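Local coordinates for FrnE protein (Deinococcus radiodurans, PDB 5CO3) that probably acts as a thioredoxin-fold disulfide oxidoreductase of the DsbA/FrnE family, making, breaking or reshuffling disulfide bonds in the cytoplasm, at residues 216-219 with 220-224; 150-153 with 154-157; 180-183 with 184-187; 80-83 with 84-87; 107-110 with 111-115. All coordinates share one frame; numbering follows the deposited sequence.

Contact 1 (216-219 with 220-224)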
loop_
_atom_site.group_PDB
_atom_site.type_symbol
_atom_site.label_atom_id
_atom_site.label_comp_id
_atom_site.label_asym_id
_atom_site.label_seq_id
_atom_site.Cartn_x
_atom_site.Cartn_y
_atom_site.Cartn_z
ATOM N N SER A 216 16.645 -7.594 6.670
ATOM C CA SER A 216 17.884 -8.259 7.053
ATOM C C SER A 216 17.834 -8.775 8.483
ATOM O O SER A 216 18.341 -9.858 8.776
ATOM C CB SER A 216 19.078 -7.306 6.906
ATOM O OG SER A 216 19.148 -6.764 5.600
ATOM N N GLN A 217 17.241 -7.990 9.377
ATOM C CA GLN A 217 17.137 -8.401 10.769
ATOM C C GLN A 217 16.222 -9.613 10.880
ATOM O O GLN A 217 16.525 -10.570 11.587
ATOM C CB GLN A 217 16.619 -7.261 11.648
ATOM C CG GLN A 217 16.330 -7.677 13.084
ATOM C CD GLN A 217 16.031 -6.500 13.996
ATOM O OE1 GLN A 217 16.359 -5.354 13.684
ATOM N NE2 GLN A 217 15.407 -6.781 15.134
ATOM N N VAL A 218 15.103 -9.575 10.166
ATOM C CA VAL A 218 14.151 -10.675 10.226
ATOM C C VAL A 218 14.756 -11.954 9.666
ATOM O O VAL A 218 14.638 -13.011 10.282
ATOM C CB VAL A 218 12.853 -10.342 9.473
ATOM C CG1 VAL A 218 11.978 -11.581 9.349
ATOM C CG2 VAL A 218 12.115 -9.233 10.189
ATOM N N TRP A 219 15.426 -11.864 8.518
ATOM C CA TRP A 219 16.093 -13.041 7.949
ATOM C C TRP A 219 17.114 -13.628 8.925
ATOM O O TRP A 219 17.192 -14.848 9.111
ATOM C CB TRP A 219 16.787 -12.695 6.629
ATOM C CG TRP A 219 17.446 -13.881 6.003
ATOM C CD1 TRP A 219 18.756 -14.251 6.125
ATOM C CD2 TRP A 219 16.827 -14.870 5.174
ATOM N NE1 TRP A 219 18.990 -15.401 5.418
ATOM C CE2 TRP A 219 17.821 -15.807 4.829
ATOM C CE3 TRP A 219 15.530 -15.054 4.687
ATOM C CZ2 TRP A 219 17.563 -16.907 4.017
ATOM C CZ3 TRP A 219 15.270 -16.147 3.883
ATOM C CH2 TRP A 219 16.283 -17.060 3.553
ATOM N N ALA A 220 17.888 -12.748 9.545
ATOM C CA ALA A 220 18.914 -13.159 10.493
ATOM C C ALA A 220 18.301 -13.927 11.657
ATOM O O ALA A 220 18.832 -14.953 12.085
ATOM C CB ALA A 220 19.672 -11.955 10.998
ATOM N N GLU A 221 17.174 -13.435 12.159
ATOM C CA GLU A 221 16.515 -14.073 13.291
ATOM C C GLU A 221 15.935 -15.433 12.917
ATOM O O GLU A 221 15.843 -16.328 13.755
ATOM C CB GLU A 221 15.424 -13.169 13.851
ATOM C CG GLU A 221 15.970 -11.910 14.485
ATOM C CD GLU A 221 14.890 -11.072 15.131
ATOM O OE1 GLU A 221 13.761 -11.579 15.304
ATOM O OE2 GLU A 221 15.172 -9.905 15.469
ATOM N N GLN A 222 15.558 -15.593 11.656
ATOM C CA GLN A 222 14.985 -16.853 11.205
ATOM C C GLN A 222 16.070 -17.833 10.777
ATOM O O GLN A 222 15.808 -19.023 10.594
ATOM C CB GLN A 222 13.997 -16.598 10.067
ATOM C CG GLN A 222 12.855 -15.688 10.483
ATOM C CD GLN A 222 11.772 -15.582 9.435
ATOM O OE1 GLN A 222 11.928 -16.068 8.313
ATOM N NE2 GLN A 222 10.660 -14.948 9.796
ATOM N N HIS A 223 17.294 -17.328 10.635
ATOM C CA HIS A 223 18.433 -18.158 10.260
ATOM C C HIS A 223 19.637 -17.920 11.154
ATOM O O HIS A 223 20.687 -17.495 10.673
ATOM C CB HIS A 223 18.826 -17.897 8.807
ATOM C CG HIS A 223 17.722 -18.145 7.831
ATOM N ND1 HIS A 223 16.581 -17.373 7.786
ATOM C CD2 HIS A 223 17.582 -19.082 6.866
ATOM C CE1 HIS A 223 15.784 -17.826 6.835
ATOM N NE2 HIS A 223 16.368 -18.861 6.261
ATOM N N PRO A 224 19.501 -18.198 12.459
ATOM C CA PRO A 224 20.629 -17.937 13.354
ATOM C C PRO A 224 21.792 -18.881 13.087
ATOM O O PRO A 224 21.605 -19.933 12.474
ATOM C CB PRO A 224 20.039 -18.182 14.742
ATOM C CG PRO A 224 18.962 -19.182 14.503
ATOM C CD PRO A 224 18.370 -18.828 13.163
#

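Contact 2 (150-153 with 154-157)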
loop_
_atom_site.group_PDB
_atom_site.type_symbol
_atom_site.label_atom_id
_atom_site.label_comp_id
_atom_site.label_asym_id
_atom_site.label_seq_id
_atom_site.Cartn_x
_atom_site.Cartn_y
_atom_site.Cartn_z
ATOM N N GLN A 150 -12.682 -0.529 -14.277
ATOM C CA GLN A 150 -12.694 -1.640 -15.224
ATOM C C GLN A 150 -11.548 -1.488 -16.219
ATOM O O GLN A 150 -10.849 -2.456 -16.520
ATOM C CB GLN A 150 -14.030 -1.728 -15.971
ATOM C CG GLN A 150 -14.040 -2.834 -17.019
ATOM C CD GLN A 150 -15.358 -2.937 -17.766
ATOM O OE1 GLN A 150 -15.971 -1.939 -18.115
ATOM N NE2 GLN A 150 -15.794 -4.153 -18.002
ATOM N N LYS A 151 -11.361 -0.264 -16.706
ATOM C CA LYS A 151 -10.292 0.057 -17.646
ATOM C C LYS A 151 -8.916 -0.233 -17.043
ATOM O O LYS A 151 -8.087 -0.865 -17.671
ATOM C CB LYS A 151 -10.379 1.525 -18.070
ATOM C CG LYS A 151 -9.280 1.978 -19.015
ATOM C CD LYS A 151 -9.273 3.488 -19.190
ATOM C CE LYS A 151 -8.920 4.216 -17.888
ATOM N NZ LYS A 151 -8.957 5.701 -18.065
ATOM N N LEU A 152 -8.703 0.230 -15.817
ATOM C CA LEU A 152 -7.439 -0.031 -15.112
ATOM C C LEU A 152 -7.198 -1.519 -14.896
ATOM O O LEU A 152 -6.074 -2.001 -15.072
ATOM C CB LEU A 152 -7.424 0.706 -13.773
ATOM C CG LEU A 152 -7.496 2.236 -13.877
ATOM C CD1 LEU A 152 -7.572 2.831 -12.502
ATOM C CD2 LEU A 152 -6.286 2.790 -14.632
ATOM N N ALA A 153 -8.248 -2.251 -14.525
ATOM C CA ALA A 153 -8.174 -3.704 -14.416
ATOM C C ALA A 153 -7.720 -4.344 -15.736
ATOM O O ALA A 153 -6.890 -5.250 -15.742
ATOM C CB ALA A 153 -9.521 -4.278 -13.981
ATOM N N ALA A 154 -8.254 -3.858 -16.852
ATOM C CA ALA A 154 -7.885 -4.380 -18.159
ATOM C C ALA A 154 -6.415 -4.122 -18.457
ATOM O O ALA A 154 -5.714 -5.009 -18.965
ATOM C CB ALA A 154 -8.757 -3.773 -19.240
ATOM N N GLU A 155 -5.946 -2.926 -18.125
ATOM C CA GLU A 155 -4.567 -2.546 -18.421
ATOM C C GLU A 155 -3.597 -3.401 -17.633
ATOM O O GLU A 155 -2.477 -3.615 -18.065
ATOM C CB GLU A 155 -4.336 -1.066 -18.132
ATOM C CG GLU A 155 -5.169 -0.140 -19.022
ATOM C CD GLU A 155 -4.853 1.334 -18.830
ATOM O OE1 GLU A 155 -3.877 1.657 -18.127
ATOM O OE2 GLU A 155 -5.576 2.171 -19.403
ATOM N N VAL A 156 -4.040 -3.895 -16.482
ATOM C CA VAL A 156 -3.216 -4.754 -15.637
ATOM C C VAL A 156 -3.203 -6.201 -16.169
ATOM O O VAL A 156 -2.321 -6.990 -15.832
ATOM C CB VAL A 156 -3.713 -4.663 -14.169
ATOM C CG1 VAL A 156 -3.160 -5.772 -13.286
ATOM C CG2 VAL A 156 -3.367 -3.278 -13.592
ATOM N N GLY A 157 -4.153 -6.527 -17.044
ATOM C CA GLY A 157 -4.214 -7.838 -17.660
ATOM C C GLY A 157 -5.260 -8.750 -17.048
ATOM O O GLY A 157 -5.268 -9.958 -17.277
#

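Contact 3 (180-183 with 184-187)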
loop_
_atom_site.group_PDB
_atom_site.type_symbol
_atom_site.label_atom_id
_atom_site.label_comp_id
_atom_site.label_asym_id
_atom_site.label_seq_id
_atom_site.Cartn_x
_atom_site.Cartn_y
_atom_site.Cartn_z
ATOM N N GLU A 180 -9.246 -3.120 7.168
ATOM C CA GLU A 180 -9.239 -1.854 7.878
ATOM C C GLU A 180 -9.432 -2.041 9.377
ATOM O O GLU A 180 -8.820 -1.340 10.187
ATOM C CB GLU A 180 -10.318 -0.942 7.296
ATOM C CG GLU A 180 -10.054 -0.626 5.833
ATOM C CD GLU A 180 -11.222 0.022 5.115
ATOM O OE1 GLU A 180 -12.364 -0.029 5.611
ATOM O OE2 GLU A 180 -10.988 0.579 4.034
ATOM N N ALA A 181 -10.299 -2.981 9.740
ATOM C CA ALA A 181 -10.495 -3.334 11.136
ATOM C C ALA A 181 -9.191 -3.854 11.732
ATOM O O ALA A 181 -8.821 -3.501 12.850
ATOM C CB ALA A 181 -11.604 -4.365 11.270
ATOM N N GLN A 182 -8.480 -4.676 10.970
ATOM C CA GLN A 182 -7.232 -5.241 11.460
ATOM C C GLN A 182 -6.204 -4.140 11.725
ATOM O O GLN A 182 -5.497 -4.176 12.738
ATOM C CB GLN A 182 -6.675 -6.269 10.477
ATOM C CG GLN A 182 -5.519 -7.067 11.053
ATOM C CD GLN A 182 -5.008 -8.139 10.115
ATOM O OE1 GLN A 182 -5.410 -8.208 8.952
ATOM N NE2 GLN A 182 -4.119 -8.991 10.619
ATOM N N ALA A 183 -6.139 -3.151 10.834
ATOM C CA ALA A 183 -5.250 -2.004 11.032
ATOM C C ALA A 183 -5.626 -1.269 12.314
ATOM O O ALA A 183 -4.765 -0.937 13.132
ATOM C CB ALA A 183 -5.308 -1.055 9.837
ATOM N N GLN A 184 -6.922 -1.035 12.486
ATOM C CA GLN A 184 -7.425 -0.364 13.672
ATOM C C GLN A 184 -7.041 -1.136 14.931
ATOM O O GLN A 184 -6.549 -0.551 15.899
ATOM C CB GLN A 184 -8.943 -0.196 13.585
ATOM C CG GLN A 184 -9.498 0.879 14.499
ATOM C CD GLN A 184 -10.801 1.455 13.983
ATOM O OE1 GLN A 184 -11.358 0.972 12.995
ATOM N NE2 GLN A 184 -11.292 2.500 14.644
ATOM N N GLN A 185 -7.253 -2.450 14.904
ATOM C CA GLN A 185 -6.931 -3.307 16.045
ATOM C C GLN A 185 -5.445 -3.242 16.372
ATOM O O GLN A 185 -5.056 -3.235 17.541
ATOM C CB GLN A 185 -7.344 -4.755 15.766
ATOM C CG GLN A 185 -8.851 -4.966 15.679
ATOM C CD GLN A 185 -9.222 -6.209 14.893
ATOM O OE1 GLN A 185 -8.353 -6.931 14.394
ATOM N NE2 GLN A 185 -10.518 -6.464 14.773
ATOM N N LEU A 186 -4.626 -3.182 15.324
ATOM C CA LEU A 186 -3.177 -3.097 15.460
ATOM C C LEU A 186 -2.697 -1.708 15.865
ATOM O O LEU A 186 -1.519 -1.521 16.152
ATOM C CB LEU A 186 -2.502 -3.497 14.147
ATOM C CG LEU A 186 -2.406 -4.990 13.846
ATOM C CD1 LEU A 186 -2.010 -5.202 12.394
ATOM C CD2 LEU A 186 -1.405 -5.639 14.779
ATOM N N GLY A 187 -3.599 -0.735 15.869
ATOM C CA GLY A 187 -3.232 0.624 16.222
ATOM C C GLY A 187 -2.627 1.415 15.074
ATOM O O GLY A 187 -2.085 2.502 15.273
#

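Contact 4 (80-83 with 84-87)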
loop_
_atom_site.group_PDB
_atom_site.type_symbol
_atom_site.label_atom_id
_atom_site.label_comp_id
_atom_site.label_asym_id
_atom_site.label_seq_id
_atom_site.Cartn_x
_atom_site.Cartn_y
_atom_site.Cartn_z
ATOM N N GLN A 80 0.175 27.037 2.625
ATOM C CA GLN A 80 0.910 26.000 3.343
ATOM C C GLN A 80 0.573 24.624 2.785
ATOM O O GLN A 80 1.448 23.773 2.614
ATOM C CB GLN A 80 0.614 26.059 4.846
ATOM C CG GLN A 80 1.333 24.981 5.649
ATOM C CD GLN A 80 2.027 25.512 6.896
ATOM O OE1 GLN A 80 2.049 26.719 7.157
ATOM N NE2 GLN A 80 2.600 24.603 7.674
ATOM N N ALA A 81 -0.703 24.410 2.491
ATOM C CA ALA A 81 -1.135 23.158 1.892
ATOM C C ALA A 81 -0.437 22.940 0.554
ATOM O O ALA A 81 -0.045 21.819 0.219
ATOM C CB ALA A 81 -2.643 23.145 1.718
ATOM N N GLN A 82 -0.280 24.021 -0.205
ATOM C CA GLN A 82 0.413 23.944 -1.488
ATOM C C GLN A 82 1.881 23.584 -1.282
ATOM O O GLN A 82 2.468 22.841 -2.070
ATOM C CB GLN A 82 0.302 25.265 -2.249
ATOM C CG GLN A 82 0.928 25.200 -3.629
ATOM C CD GLN A 82 0.211 24.228 -4.531
ATOM O OE1 GLN A 82 -1.017 24.268 -4.655
ATOM N NE2 GLN A 82 0.968 23.346 -5.172
ATOM N N GLY A 83 2.470 24.123 -0.221
ATOM C CA GLY A 83 3.845 23.803 0.110
ATOM C C GLY A 83 3.989 22.337 0.440
ATOM O O GLY A 83 5.001 21.714 0.105
ATOM N N SER A 84 2.983 21.778 1.106
ATOM C CA SER A 84 2.985 20.349 1.394
ATOM C C SER A 84 2.890 19.531 0.110
ATOM O O SER A 84 3.603 18.533 -0.058
ATOM C CB SER A 84 1.841 19.991 2.340
ATOM O OG SER A 84 1.784 18.589 2.544
ATOM N N LEU A 85 1.996 19.945 -0.790
ATOM C CA LEU A 85 1.873 19.307 -2.097
ATOM C C LEU A 85 3.204 19.376 -2.849
ATOM O O LEU A 85 3.644 18.388 -3.422
ATOM C CB LEU A 85 0.762 19.956 -2.926
ATOM C CG LEU A 85 -0.672 19.707 -2.445
ATOM C CD1 LEU A 85 -1.677 20.286 -3.438
ATOM C CD2 LEU A 85 -0.933 18.224 -2.215
ATOM N N ASP A 86 3.828 20.549 -2.852
ATOM C CA ASP A 86 5.105 20.711 -3.535
ATOM C C ASP A 86 6.167 19.787 -2.949
ATOM O O ASP A 86 6.914 19.145 -3.695
ATOM C CB ASP A 86 5.574 22.164 -3.469
ATOM C CG ASP A 86 4.681 23.099 -4.260
ATOM O OD1 ASP A 86 3.902 22.607 -5.107
ATOM O OD2 ASP A 86 4.767 24.324 -4.038
ATOM N N HIS A 87 6.226 19.710 -1.619
ATOM C CA HIS A 87 7.162 18.800 -0.951
ATOM C C HIS A 87 6.960 17.365 -1.406
ATOM O O HIS A 87 7.920 16.683 -1.786
ATOM C CB HIS A 87 7.005 18.870 0.566
ATOM C CG HIS A 87 7.915 17.941 1.311
ATOM N ND1 HIS A 87 7.512 17.240 2.428
ATOM C CD2 HIS A 87 9.212 17.602 1.102
ATOM C CE1 HIS A 87 8.519 16.506 2.870
ATOM N NE2 HIS A 87 9.562 16.713 2.087
#

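Contact 5 (107-110 with 111-115)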
loop_
_atom_site.group_PDB
_atom_site.type_symbol
_atom_site.label_atom_id
_atom_site.label_comp_id
_atom_site.label_asym_id
_atom_site.label_seq_id
_atom_site.Cartn_x
_atom_site.Cartn_y
_atom_site.Cartn_z
ATOM N N ALA A 107 -11.548 11.082 -4.700
ATOM C CA ALA A 107 -12.535 10.014 -4.759
ATOM C C ALA A 107 -12.491 9.131 -3.519
ATOM O O ALA A 107 -11.418 8.915 -2.932
ATOM C CB ALA A 107 -12.304 9.159 -6.023
ATOM N N ASN A 108 -13.654 8.614 -3.126
ATOM C CA ASN A 108 -13.720 7.542 -2.131
ATOM C C ASN A 108 -13.020 6.320 -2.723
ATOM O O ASN A 108 -13.304 5.965 -3.860
ATOM C CB ASN A 108 -15.188 7.229 -1.776
ATOM C CG ASN A 108 -15.314 6.174 -0.685
ATOM O OD1 ASN A 108 -14.995 5.006 -0.900
ATOM N ND2 ASN A 108 -15.789 6.583 0.492
ATOM N N THR A 109 -12.115 5.685 -1.970
ATOM C CA THR A 109 -11.273 4.603 -2.520
ATOM C C THR A 109 -11.736 3.174 -2.199
ATOM O O THR A 109 -11.019 2.212 -2.485
ATOM C CB THR A 109 -9.799 4.742 -2.043
ATOM O OG1 THR A 109 -9.738 4.740 -0.610
ATOM C CG2 THR A 109 -9.200 6.040 -2.576
ATOM N N PHE A 110 -12.942 3.030 -1.641
ATOM C CA PHE A 110 -13.443 1.720 -1.205
ATOM C C PHE A 110 -13.474 0.707 -2.356
ATOM O O PHE A 110 -12.960 -0.419 -2.223
ATOM C CB PHE A 110 -14.842 1.875 -0.586
ATOM C CG PHE A 110 -15.380 0.625 0.079
ATOM C CD1 PHE A 110 -14.599 -0.115 0.953
ATOM C CD2 PHE A 110 -16.701 0.231 -0.126
ATOM C CE1 PHE A 110 -15.107 -1.251 1.575
ATOM C CE2 PHE A 110 -17.212 -0.902 0.504
ATOM C CZ PHE A 110 -16.420 -1.637 1.359
ATOM N N LEU A 111 -14.042 1.118 -3.487
ATOM C CA LEU A 111 -14.182 0.248 -4.652
ATOM C C LEU A 111 -12.820 -0.095 -5.250
ATOM O O LEU A 111 -12.600 -1.223 -5.690
ATOM C CB LEU A 111 -15.071 0.899 -5.716
ATOM C CG LEU A 111 -16.578 0.878 -5.479
ATOM C CD1 LEU A 111 -17.287 1.811 -6.456
ATOM C CD2 LEU A 111 -17.106 -0.554 -5.593
ATOM N N ALA A 112 -11.914 0.881 -5.272
ATOM C CA ALA A 112 -10.552 0.659 -5.730
ATOM C C ALA A 112 -9.870 -0.394 -4.869
ATOM O O ALA A 112 -9.195 -1.276 -5.391
ATOM C CB ALA A 112 -9.783 1.959 -5.697
ATOM N N HIS A 113 -10.054 -0.320 -3.553
ATOM C CA HIS A 113 -9.472 -1.328 -2.670
ATOM C C HIS A 113 -10.070 -2.700 -2.949
ATOM O O HIS A 113 -9.371 -3.712 -2.871
ATOM C CB HIS A 113 -9.658 -0.945 -1.200
ATOM C CG HIS A 113 -8.686 0.098 -0.736
ATOM N ND1 HIS A 113 -7.343 -0.167 -0.554
ATOM C CD2 HIS A 113 -8.858 1.402 -0.419
ATOM C CE1 HIS A 113 -6.733 0.933 -0.153
ATOM N NE2 HIS A 113 -7.632 1.899 -0.057
ATOM N N GLN A 114 -11.360 -2.734 -3.285
ATOM C CA GLN A 114 -11.998 -3.991 -3.661
ATOM C C GLN A 114 -11.356 -4.591 -4.914
ATOM O O GLN A 114 -11.155 -5.808 -5.002
ATOM C CB GLN A 114 -13.499 -3.792 -3.893
ATOM C CG GLN A 114 -14.304 -3.711 -2.605
ATOM C CD GLN A 114 -15.793 -3.460 -2.852
ATOM O OE1 GLN A 114 -16.456 -4.235 -3.543
ATOM N NE2 GLN A 114 -16.316 -2.366 -2.301
ATOM N N LEU A 115 -11.044 -3.731 -5.880
ATOM C CA LEU A 115 -10.413 -4.179 -7.120
ATOM C C LEU A 115 -9.044 -4.797 -6.838
ATOM O O LEU A 115 -8.649 -5.789 -7.456
ATOM C CB LEU A 115 -10.274 -3.018 -8.102
ATOM C CG LEU A 115 -9.609 -3.382 -9.432
ATOM C CD1 LEU A 115 -10.300 -4.572 -10.080
ATOM C CD2 LEU A 115 -9.594 -2.178 -10.373
HETATM O O HOH W 1 -12.853 3.611 -5.215
HETATM O O HOH W 2 -15.625 3.719 -3.436
#

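Contact 1 (216-219 with 220-224)
W219 and H223 stack face to face, one turn apart, where helix 208-222 ends. The ring centroids are 3.6 Å apart and the planes differ by only 15°. From W219 CB the indole starts with CG anti to the backbone N (chi1 -178°), which carries the ring along the helix toward its C-terminal end. CB is next to A220 N, as its place in the chain requires. At the ring fusion, CD2 and CE2 meet H223 CE1 and ND1. Farther out, CZ3 and CH2 lie on CE1, and W219 CZ2 reaches H223 NE2 at 3.2 Å. The imidazole therefore covers the six-membered ring, offset toward its rim. Its rotation is fixed by a bond as well: H223 ND1 donates to W219 O at 2.9 Å, in the carbonyl plane and on a lone pair. The backbone N of H223 adds a weak bond to the same oxygen. With an alanine at W219, H223 would probably keep its bond to the carbonyl but lose the ring it lies on. On another side of the helix, Q217 NE2 donates to E221 OE2 at 3.2 Å, within the amide plane. E221 OE2 has its strongest partner in Y200 OH, and OE1 forms a salt bridge with K199. The helix rests on the thioredoxin-type sheet: V218 packs on I12 of strand 12-18 and Y200 of strand 200-203, while W219 reaches I12 and the loop residues F39, Q41 and Q44.

Contact 2 (150-153 with 154-157)
A153 O faces two backbone donors at the end of helix 146-156. V156 N approaches it at 3.2 Å and G157 N at 3.3 Å, and both bonds are weak, being well off straight. V156 N has a straighter bond to L152 O at 3.1 Å, so its hydrogen is shared. G157 N likewise has a better acceptor in A154 O, at 2.9 Å. One residue earlier than V156, E155 N donates to K151 O in a regular helical bond. The side chains of K151 and E155 run side by side and point the same way. E155 CG lies anti to the carbonyl carbon (chi1 -64°), and the extended chain beyond it brings OE2 to 3.7 Å from K151 CG. This is contact with the aliphatic stem. K151 bends at chi3, and NZ stays 5.1 Å from E155 OE2. Each charged end has its own partner elsewhere: K151 NZ donates to Q141, and E155 OE1 forms a salt bridge with R131 of helix 125-137. V156 CG2 folds back against L152 O. L152 packs on L132 and A135 of helix 125-137, and A153 meets A163 of helix 160-169. G157 has a positive phi of 102°, where any side chain would collide with the carbonyl oxygen before it. Positive phi together with the two bonds back into the last turn makes this a Schellman motif, a C-capping motif with glycine just beyond the last helical residue.

Contact 3 (180-183 with 184-187)
Q185 N donates to A181 O at 2.8 Å, nearly straight in line with the carbonyl. L186 N follows with a 2.9 Å bond to Q182 O, and Q184 N bonds E180 O at 3.0 Å. These are regular bonds of the last turn of helix 173-186. G187 N then turns back to Q184 O at 3.0 Å. G187 leaves the helix with positive phi (83°), the ending known as a Schellman motif. It has backbone angles that only glycine takes easily, since a side chain would run into the carbonyl oxygen of L186. The side chains of the turn pack mostly against backbone. Q185 has CG anti to the carbonyl carbon (chi1 -68°), and the extended chain folds back over the preceding turn. There Q185 CG touches A181 O at 3.2 Å, and OE1 lies 3.6 Å from Q182 CA. L186 does the same one residue on, with CB and CG against Q182 O. Its CD1 reaches Q182 CG at 4.2 Å, where the two side chains run alongside each other in the same direction. At the start of the segment, E180 reaches back along the helix to a salt bridge with R177. One side of this helix end covers the central sheet: Q182, A183 and L186 all pack on W17 of strand 12-18, and A183 also meets I188, just after the helix, and F52, just after strand 45-51.

Contact 4 (80-83 with 84-87)
Q82 and D86 are brought together, one turn apart, by their torsions. Q82 places CG anti to the backbone N (chi1 -176°) and then bends at the next bond, which swings its amide toward the following turn. D86 has CG anti to its carbonyl carbon (chi1 -67°), which leans the carboxylate back toward Q82. The result is a bond from Q82 NE2 to D86 OD1 at 3.0 Å. The carboxylate oxygen lies almost in the amide plane, but the donor comes in from above the carboxylate plane; the two planes are 49° apart. D86 is tied a second time through its backbone, where D86 N donates to Q82 O at 2.8 Å. D86 CG sits 3.1 Å from that same Q82 O. Without the carboxylate, as in an alanine at D86, the amide of Q82 is likely to lose this acceptor and be free to turn. S84 N, L85 N and H87 N continue the regular helical bonding, to Q80 O, A81 O and G83 O. L85 CG lies 3.5 Å from A81 O. The buried face of helix 78-93 is turned to helix 66-74: L85 packs on M66, R67 and L70, Q82 also touches R67, and A81 reaches I76 in the loop between the two helices.

Contact 5 (107-110 with 111-115)
T109 and H113 bond through the backbone, H113 N giving its hydrogen to T109 O at 2.9 Å, nearly straight on. In the next bond of the helix, Q114 N donates to F110 O at 3.0 Å. The earlier N-H groups, which have no preceding turn to bond to, are satisfied by N108 and two waters. N108 OD1 accepts from F110 N at 2.9 Å. Water 2 lies between the same OD1 and L111 N, whose hydrogen it accepts at 3.0 Å. Water 1 accepts from A112 N at 2.9 Å and lies within bonding distance of N108 O. N108 ND2 is held in turn by A58 O. The bond from F110 N makes an Asx turn, which leads the chain from strand 106-107 into helix 110-121 of the DsbA-like helical region. T109 is the N-cap residue but makes no side-chain cap. Its OG1 lies between the backbone N and the carbonyl carbon (chi1 57°), alongside the imidazole, 3.5 Å from H113 CD2. T109 OG1 and H113 NE2 are both hydrogen-bonded to D19 OD1. H113 ND1 bonds a glycerol, probably from the crystallisation liquor. The H113 side chain lies near C22 and C25 without touching them. Q114 NE2 rests over one face of the F110 ring, 3.3 Å from CE2, with ring and amide planes 67° apart. F110 also forms a cation-pi contact with R177 and packs on A173 and V176 of helix 173-186. L111 leans on L146 and L149 of helix 146-156.

Overall arrangement
Contact 5 lies beside the probable redox site, the C22 and C25 pair, through H113. Disulfides of C22 with C25 and with C244 are seen in other crystal structures of this protein, but neither is present here. Contact 2 touches contact 5, where A153 CB meets L115 CD1 at 4.0 Å, and their centres are 14 Å apart. Contact 3 approaches contact 5 to about 5 Å between nearest atoms; R177 serves both, through E180 and F110. Contact 4 stands apart on helix 78-93, its centre 25 Å from that of contact 5. Contact 1 is on the far side of the chain's centre from contacts 2 and 5, with centres 38 and 36 Å away.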